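Local coordinates for superantigen-like protein SSL8 (Staphylococcus aureus, PDB 3R2T), which is a secreted superantigen-like protein of the staphylococcal toxin family whose function is not established, though it is probably involved in evading host immunity, at residues L182-L193 with Y219-L227. Residues are numbered along the deposited sequence; the frame is centred on the assembly and turned at random.
Sequences LKELDFKIRKLL and YEIDLSDKL. With SO4 (sulfate ion), chain C.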
ATOM      1  N   LEU A 182      -4.458  -2.112  19.189  1.00 35.56           N
ATOM      2  CA  LEU A 182      -5.510  -1.137  19.141  1.00 35.02           C
ATOM      3  C   LEU A 182      -6.334  -1.392  17.871  1.00 35.40           C
ATOM      4  O   LEU A 182      -7.515  -1.127  17.836  1.00 34.99           O
ATOM      5  CB  LEU A 182      -4.900   0.242  19.086  1.00 35.59           C
ATOM      6  CG  LEU A 182      -5.800   1.463  19.138  1.00 37.86           C
ATOM      7  CD1 LEU A 182      -6.561   1.508  20.491  1.00 34.99           C
ATOM      8  CD2 LEU A 182      -4.939   2.738  18.916  1.00 36.51           C
ATOM      9  N   LYS A 183      -5.670  -1.904  16.840  1.00 34.17           N
ATOM     10  CA  LYS A 183      -6.301  -2.254  15.590  1.00 36.49           C
ATOM     11  C   LYS A 183      -7.442  -3.228  15.840  1.00 37.28           C
ATOM     12  O   LYS A 183      -8.579  -3.014  15.358  1.00 35.82           O
ATOM     13  CB  LYS A 183      -5.261  -2.888  14.660  1.00 37.21           C
ATOM     14  CG  LYS A 183      -5.795  -3.423  13.350  1.00 38.89           C
ATOM     15  CD  LYS A 183      -4.741  -4.244  12.648  1.00 36.56           C
ATOM     16  CE  LYS A 183      -5.226  -4.710  11.288  1.00 39.28           C
ATOM     17  NZ  LYS A 183      -5.385  -3.527  10.400  1.00 39.35           N
ATOM     18  N   GLU A 184      -7.152  -4.293  16.599  1.00 38.20           N
ATOM     19  CA  GLU A 184      -8.172  -5.325  16.889  1.00 39.53           C
ATOM     20  C   GLU A 184      -9.340  -4.765  17.716  1.00 38.74           C
ATOM     21  O   GLU A 184     -10.497  -5.020  17.402  1.00 38.51           O
ATOM     22  CB  GLU A 184      -7.546  -6.588  17.538  1.00 39.53           C
ATOM     23  CG  GLU A 184      -8.568  -7.597  18.047  1.00 41.13           C
ATOM     24  CD  GLU A 184      -7.992  -8.971  18.423  1.00 47.60           C
ATOM     25  OE1 GLU A 184      -6.749  -9.198  18.356  1.00 48.61           O
ATOM     26  OE2 GLU A 184      -8.816  -9.841  18.787  1.00 51.55           O
ATOM     27  N   LEU A 185      -9.029  -3.989  18.749  1.00 37.81           N
ATOM     28  CA  LEU A 185     -10.075  -3.393  19.589  1.00 37.93           C
ATOM     29  C   LEU A 185     -10.933  -2.454  18.762  1.00 37.17           C
ATOM     30  O   LEU A 185     -12.138  -2.521  18.812  1.00 37.62           O
ATOM     31  CB  LEU A 185      -9.463  -2.624  20.745  1.00 37.86           C
ATOM     32  CG  LEU A 185      -8.708  -3.458  21.767  1.00 40.94           C
ATOM     33  CD1 LEU A 185      -8.160  -2.566  22.869  1.00 43.33           C
ATOM     34  CD2 LEU A 185      -9.605  -4.521  22.363  1.00 42.39           C
ATOM     35  N   ASP A 186     -10.285  -1.584  17.994  1.00 37.00           N
ATOM     36  CA  ASP A 186     -10.968  -0.631  17.122  1.00 37.36           C
ATOM     37  C   ASP A 186     -11.943  -1.291  16.160  1.00 38.41           C
ATOM     38  O   ASP A 186     -13.081  -0.847  16.020  1.00 40.13           O
ATOM     39  CB  ASP A 186      -9.936   0.115  16.285  1.00 37.18           C
ATOM     40  CG  ASP A 186     -10.579   1.020  15.208  1.00 39.26           C
ATOM     41  OD1 ASP A 186     -10.338   0.760  14.012  1.00 40.91           O
ATOM     42  OD2 ASP A 186     -11.342   1.954  15.544  1.00 38.72           O
ATOM     43  N   PHE A 187     -11.479  -2.349  15.487  1.00 38.82           N
ATOM     44  CA  PHE A 187     -12.269  -3.048  14.498  1.00 38.14           C
ATOM     45  C   PHE A 187     -13.441  -3.800  15.122  1.00 39.34           C
ATOM     46  O   PHE A 187     -14.581  -3.724  14.622  1.00 38.88           O
ATOM     47  CB  PHE A 187     -11.404  -4.036  13.693  1.00 39.12           C
ATOM     48  CG  PHE A 187     -12.121  -4.625  12.487  1.00 38.34           C
ATOM     49  CD1 PHE A 187     -12.920  -5.752  12.614  1.00 35.54           C
ATOM     50  CD2 PHE A 187     -12.014  -4.019  11.240  1.00 38.35           C
ATOM     51  CE1 PHE A 187     -13.591  -6.267  11.528  1.00 38.68           C
ATOM     52  CE2 PHE A 187     -12.684  -4.524  10.141  1.00 38.23           C
ATOM     53  CZ  PHE A 187     -13.473  -5.651  10.273  1.00 37.98           C
ATOM     54  N   LYS A 188     -13.169  -4.526  16.203  1.00 38.01           N
ATOM     55  CA  LYS A 188     -14.223  -5.307  16.875  1.00 38.77           C
ATOM     56  C   LYS A 188     -15.259  -4.402  17.513  1.00 37.67           C
ATOM     57  O   LYS A 188     -16.446  -4.709  17.525  1.00 37.68           O
ATOM     58  CB  LYS A 188     -13.621  -6.233  17.947  1.00 38.90           C
ATOM     59  CG  LYS A 188     -12.958  -7.529  17.428  1.00 43.97           C
ATOM     60  CD  LYS A 188     -12.294  -8.262  18.608  1.00 49.01           C
ATOM     61  CE  LYS A 188     -12.135  -9.766  18.348  1.00 54.77           C
ATOM     62  NZ  LYS A 188     -11.437 -10.114  17.095  1.00 58.47           N
ATOM     63  N   ILE A 189     -14.816  -3.288  18.077  1.00 36.45           N
ATOM     64  CA  ILE A 189     -15.771  -2.406  18.682  1.00 36.19           C
ATOM     65  C   ILE A 189     -16.656  -1.829  17.572  1.00 36.79           C
ATOM     66  O   ILE A 189     -17.859  -1.919  17.665  1.00 38.56           O
ATOM     67  CB  ILE A 189     -15.129  -1.352  19.541  1.00 34.52           C
ATOM     68  CG1 ILE A 189     -14.537  -2.003  20.781  1.00 34.68           C
ATOM     69  CG2 ILE A 189     -16.162  -0.337  19.985  1.00 31.21           C
ATOM     70  CD1 ILE A 189     -13.626  -1.061  21.605  1.00 31.75           C
ATOM     71  N   ARG A 190     -16.085  -1.310  16.493  1.00 37.94           N
ATOM     72  CA  ARG A 190     -16.941  -0.739  15.422  1.00 38.43           C
ATOM     73  C   ARG A 190     -17.868  -1.752  14.783  1.00 40.29           C
ATOM     74  O   ARG A 190     -18.995  -1.412  14.413  1.00 41.73           O
ATOM     75  CB  ARG A 190     -16.133  -0.045  14.322  1.00 38.71           C
ATOM     76  CG  ARG A 190     -15.260   1.082  14.864  1.00 39.43           C
ATOM     77  CD  ARG A 190     -14.817   2.014  13.787  1.00 40.87           C
ATOM     78  NE  ARG A 190     -13.549   2.667  14.102  1.00 37.43           N
ATOM     79  CZ  ARG A 190     -13.119   3.774  13.515  1.00 39.49           C
ATOM     80  NH1 ARG A 190     -11.929   4.293  13.837  1.00 37.92           N
ATOM     81  NH2 ARG A 190     -13.877   4.381  12.615  1.00 41.99           N
ATOM     82  N   LYS A 191     -17.379  -2.984  14.625  0.50 39.73           N
ATOM     83  CA  LYS A 191     -18.170  -4.082  14.074  0.50 41.35           C
ATOM     84  C   LYS A 191     -19.428  -4.237  14.921  0.50 41.40           C
ATOM     85  O   LYS A 191     -20.536  -4.363  14.410  0.50 40.12           O
ATOM     86  CB  LYS A 191     -17.339  -5.373  14.118  0.50 41.84           C
ATOM     87  CG  LYS A 191     -18.064  -6.685  13.738  0.50 44.16           C
ATOM     88  CD  LYS A 191     -17.049  -7.848  13.764  0.50 45.13           C
ATOM     89  CE  LYS A 191     -17.652  -9.217  13.433  0.50 47.65           C
ATOM     90  NZ  LYS A 191     -18.544  -9.752  14.496  0.50 50.34           N
ATOM     91  N   LEU A 192     -19.237  -4.201  16.234  1.00 40.63           N
ATOM     92  CA  LEU A 192     -20.339  -4.341  17.165  1.00 41.59           C
ATOM     93  C   LEU A 192     -21.280  -3.143  17.064  1.00 42.02           C
ATOM     94  O   LEU A 192     -22.491  -3.313  17.095  1.00 44.18           O
ATOM     95  CB  LEU A 192     -19.812  -4.521  18.571  1.00 41.26           C
ATOM     96  CG  LEU A 192     -20.822  -4.806  19.675  1.00 44.93           C
ATOM     97  CD1 LEU A 192     -20.109  -5.494  20.829  1.00 44.61           C
ATOM     98  CD2 LEU A 192     -21.547  -3.545  20.100  1.00 44.78           C
ATOM     99  N   LEU A 193     -20.726  -1.945  16.903  1.00 40.44           N
ATOM    100  CA  LEU A 193     -21.547  -0.728  16.807  1.00 40.35           C
ATOM    101  C   LEU A 193     -22.371  -0.705  15.535  1.00 42.90           C
ATOM    102  O   LEU A 193     -23.495  -0.193  15.517  1.00 42.73           O
ATOM    103  CB  LEU A 193     -20.664   0.512  16.865  1.00 38.40           C
ATOM    104  CG  LEU A 193     -19.892   0.676  18.174  1.00 38.01           C
ATOM    105  CD1 LEU A 193     -18.934   1.856  18.078  1.00 31.36           C
ATOM    106  CD2 LEU A 193     -20.861   0.803  19.341  1.00 37.76           C
ATOM    107  N   TYR A 219      -6.831   5.924  25.586  1.00 39.75           N
ATOM    108  CA  TYR A 219      -6.633   5.842  24.157  1.00 40.05           C
ATOM    109  C   TYR A 219      -7.953   6.330  23.611  1.00 40.29           C
ATOM    110  O   TYR A 219      -9.011   5.894  24.090  1.00 41.99           O
ATOM    111  CB  TYR A 219      -6.365   4.406  23.683  1.00 39.17           C
ATOM    112  CG  TYR A 219      -5.022   3.833  24.114  1.00 37.97           C
ATOM    113  CD1 TYR A 219      -3.918   3.901  23.272  1.00 41.91           C
ATOM    114  CD2 TYR A 219      -4.862   3.227  25.358  1.00 41.17           C
ATOM    115  CE1 TYR A 219      -2.682   3.368  23.648  1.00 44.44           C
ATOM    116  CE2 TYR A 219      -3.617   2.707  25.761  1.00 41.92           C
ATOM    117  CZ  TYR A 219      -2.541   2.772  24.899  1.00 42.10           C
ATOM    118  OH  TYR A 219      -1.321   2.250  25.268  1.00 46.06           O
ATOM    119  N   GLU A 220      -7.928   7.250  22.658  1.00 39.66           N
ATOM    120  CA  GLU A 220      -9.176   7.739  22.063  1.00 39.14           C
ATOM    121  C   GLU A 220      -9.144   7.591  20.537  1.00 38.55           C
ATOM    122  O   GLU A 220      -8.130   7.877  19.909  1.00 37.18           O
ATOM    123  CB  GLU A 220      -9.447   9.188  22.453  1.00 40.03           C
ATOM    124  CG  GLU A 220     -10.773   9.710  21.898  1.00 44.99           C
ATOM    125  CD  GLU A 220     -11.165  11.070  22.434  1.00 51.01           C
ATOM    126  OE1 GLU A 220     -11.037  11.315  23.654  1.00 51.45           O
ATOM    127  OE2 GLU A 220     -11.651  11.888  21.631  1.00 58.04           O
ATOM    128  N   ILE A 221     -10.266   7.153  19.965  1.00 37.63           N
ATOM    129  CA  ILE A 221     -10.399   6.959  18.532  1.00 38.46           C
ATOM    130  C   ILE A 221     -11.640   7.681  18.001  1.00 39.36           C
ATOM    131  O   ILE A 221     -12.714   7.529  18.530  1.00 38.16           O
ATOM    132  CB  ILE A 221     -10.548   5.457  18.178  1.00 38.23           C
ATOM    133  CG1 ILE A 221      -9.351   4.648  18.722  1.00 38.82           C
ATOM    134  CG2 ILE A 221     -10.657   5.269  16.619  1.00 35.26           C
ATOM    135  CD1 ILE A 221      -9.607   3.128  18.770  1.00 38.68           C
ATOM    136  N   ASP A 222     -11.468   8.448  16.936  1.00 39.91           N
ATOM    137  CA  ASP A 222     -12.556   9.178  16.328  1.00 41.53           C
ATOM    138  C   ASP A 222     -13.263   8.259  15.334  1.00 42.12           C
ATOM    139  O   ASP A 222     -12.632   7.665  14.458  1.00 42.81           O
ATOM    140  CB  ASP A 222     -11.965  10.390  15.637  1.00 43.91           C
ATOM    141  CG  ASP A 222     -13.004  11.325  15.046  1.00 46.80           C
ATOM    142  OD1 ASP A 222     -14.222  11.027  14.992  1.00 49.99           O
ATOM    143  OD2 ASP A 222     -12.557  12.396  14.628  1.00 51.79           O
ATOM    144  N   LEU A 223     -14.573   8.129  15.477  1.00 43.02           N
ATOM    145  CA  LEU A 223     -15.364   7.278  14.587  1.00 43.25           C
ATOM    146  C   LEU A 223     -15.646   7.885  13.204  1.00 45.56           C
ATOM    147  O   LEU A 223     -16.204   7.192  12.344  1.00 45.83           O
ATOM    148  CB  LEU A 223     -16.709   6.940  15.239  1.00 43.38           C
ATOM    149  CG  LEU A 223     -16.689   6.080  16.500  1.00 43.27           C
ATOM    150  CD1 LEU A 223     -18.097   5.949  17.056  1.00 37.61           C
ATOM    151  CD2 LEU A 223     -16.068   4.690  16.212  1.00 39.57           C
ATOM    152  N   SER A 224     -15.278   9.151  12.984  1.00 45.97           N
ATOM    153  CA  SER A 224     -15.515   9.829  11.680  1.00 48.82           C
ATOM    154  C   SER A 224     -14.638   9.326  10.547  1.00 47.75           C
ATOM    155  O   SER A 224     -14.953   9.552   9.380  1.00 48.26           O
ATOM    156  CB  SER A 224     -15.266  11.332  11.804  1.00 49.79           C
ATOM    157  OG  SER A 224     -16.151  11.890  12.749  1.00 57.77           O
ATOM    158  N   ASP A 225     -13.512   8.696  10.885  1.00 45.36           N
ATOM    159  CA  ASP A 225     -12.594   8.165   9.866  1.00 45.85           C
ATOM    160  C   ASP A 225     -11.944   6.857  10.354  1.00 42.38           C
ATOM    161  O   ASP A 225     -12.049   6.518  11.522  1.00 39.61           O
ATOM    162  CB  ASP A 225     -11.543   9.222   9.475  1.00 47.90           C
ATOM    163  CG  ASP A 225     -10.608   9.607  10.637  1.00 49.74           C
ATOM    164  OD1 ASP A 225     -10.698   8.985  11.729  1.00 51.34           O
ATOM    165  OD2 ASP A 225      -9.775  10.536  10.440  1.00 57.13           O
ATOM    166  N   LYS A 226     -11.307   6.126   9.446  1.00 42.38           N
ATOM    167  CA  LYS A 226     -10.677   4.854   9.775  1.00 42.01           C
ATOM    168  C   LYS A 226      -9.551   5.078  10.778  1.00 40.09           C
ATOM    169  O   LYS A 226      -8.968   6.121  10.824  1.00 42.21           O
ATOM    170  CB  LYS A 226     -10.127   4.197   8.488  1.00 42.52           C
ATOM    171  CG  LYS A 226      -9.541   2.773   8.685  1.00 41.42           C
ATOM    172  CD  LYS A 226      -8.889   2.176   7.410  1.00 42.32           C
ATOM    173  CE  LYS A 226      -9.879   1.988   6.254  1.00 45.31           C
ATOM    174  NZ  LYS A 226      -9.206   1.421   5.009  1.00 47.67           N
ATOM    175  N   LEU A 227      -9.252   4.105  11.604  1.00 40.78           N
ATOM    176  CA  LEU A 227      -8.146   4.270  12.538  1.00 40.64           C
ATOM    177  C   LEU A 227      -6.859   4.569  11.748  1.00 42.77           C
ATOM    178  O   LEU A 227      -6.582   3.892  10.760  1.00 44.25           O
ATOM    179  CB  LEU A 227      -7.941   2.966  13.307  1.00 39.02           C
ATOM    180  CG  LEU A 227      -6.790   2.946  14.318  1.00 38.45           C
ATOM    181  CD1 LEU A 227      -6.976   4.010  15.439  1.00 33.38           C
ATOM    182  CD2 LEU A 227      -6.665   1.554  14.908  1.00 35.11           C
TER
HETATM  183  S   SO4 C 233      -8.374   5.089   4.120  0.50 46.97           S
HETATM  184  O1  SO4 C 233      -8.529   5.954   2.954  0.50 46.42           O
HETATM  185  O2  SO4 C 233      -7.402   5.670   5.048  0.50 46.45           O
HETATM  186  O3  SO4 C 233      -9.651   5.032   4.811  0.50 45.77           O
HETATM  187  O4  SO4 C 233      -7.942   3.741   3.729  0.50 35.52           O
HETATM  188  O   HOH W   1     -10.177   6.898  13.536  1.00 27.51           O
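Asp225 O accepts two hydrogen bonds from Arg190, from NH2 at 3.0 Å and NH1 at 3.2 Å. This joins the helix of the C-terminal beta-grasp domain to the turn that follows edge strand 218-222. The end-on grip lies in the guanidinium plane, with NH1 also in the carbonyl plane and NH2 well above it. On the helix, Asp186 OD2 accepts hydrogen bonds from NE (2.7 Å) and NH1 of Arg190, a side-on salt bridge on the syn side, tilted out of the carboxylate plane. These four bonds fix the rotation of the guanidinium, and a water takes a further NH1 bond at its edge. Leu223 CD2 lies 3.7 Å above one face of the Arg190 guanidinium, off its centre. Tyr200 OH hydrogen-bonds to both Arg190 NH2 and Leu223 O. The type I turn from Asp222 to Asp225 carries an Asx turn, Ser224 N to Asp222 OD1 (2.9 Å). Asp186 CG is anti to the backbone N (chi1 173°), which sets its carboxylate between Ile221 and Leu227. Asp186 OD1 is hydrogen-bonded to Tyr67 OH of helix 57-68, as is Leu227 N. Towards the helix start, Leu182 CD1 packs 3.9 Å from Ile221 CD1.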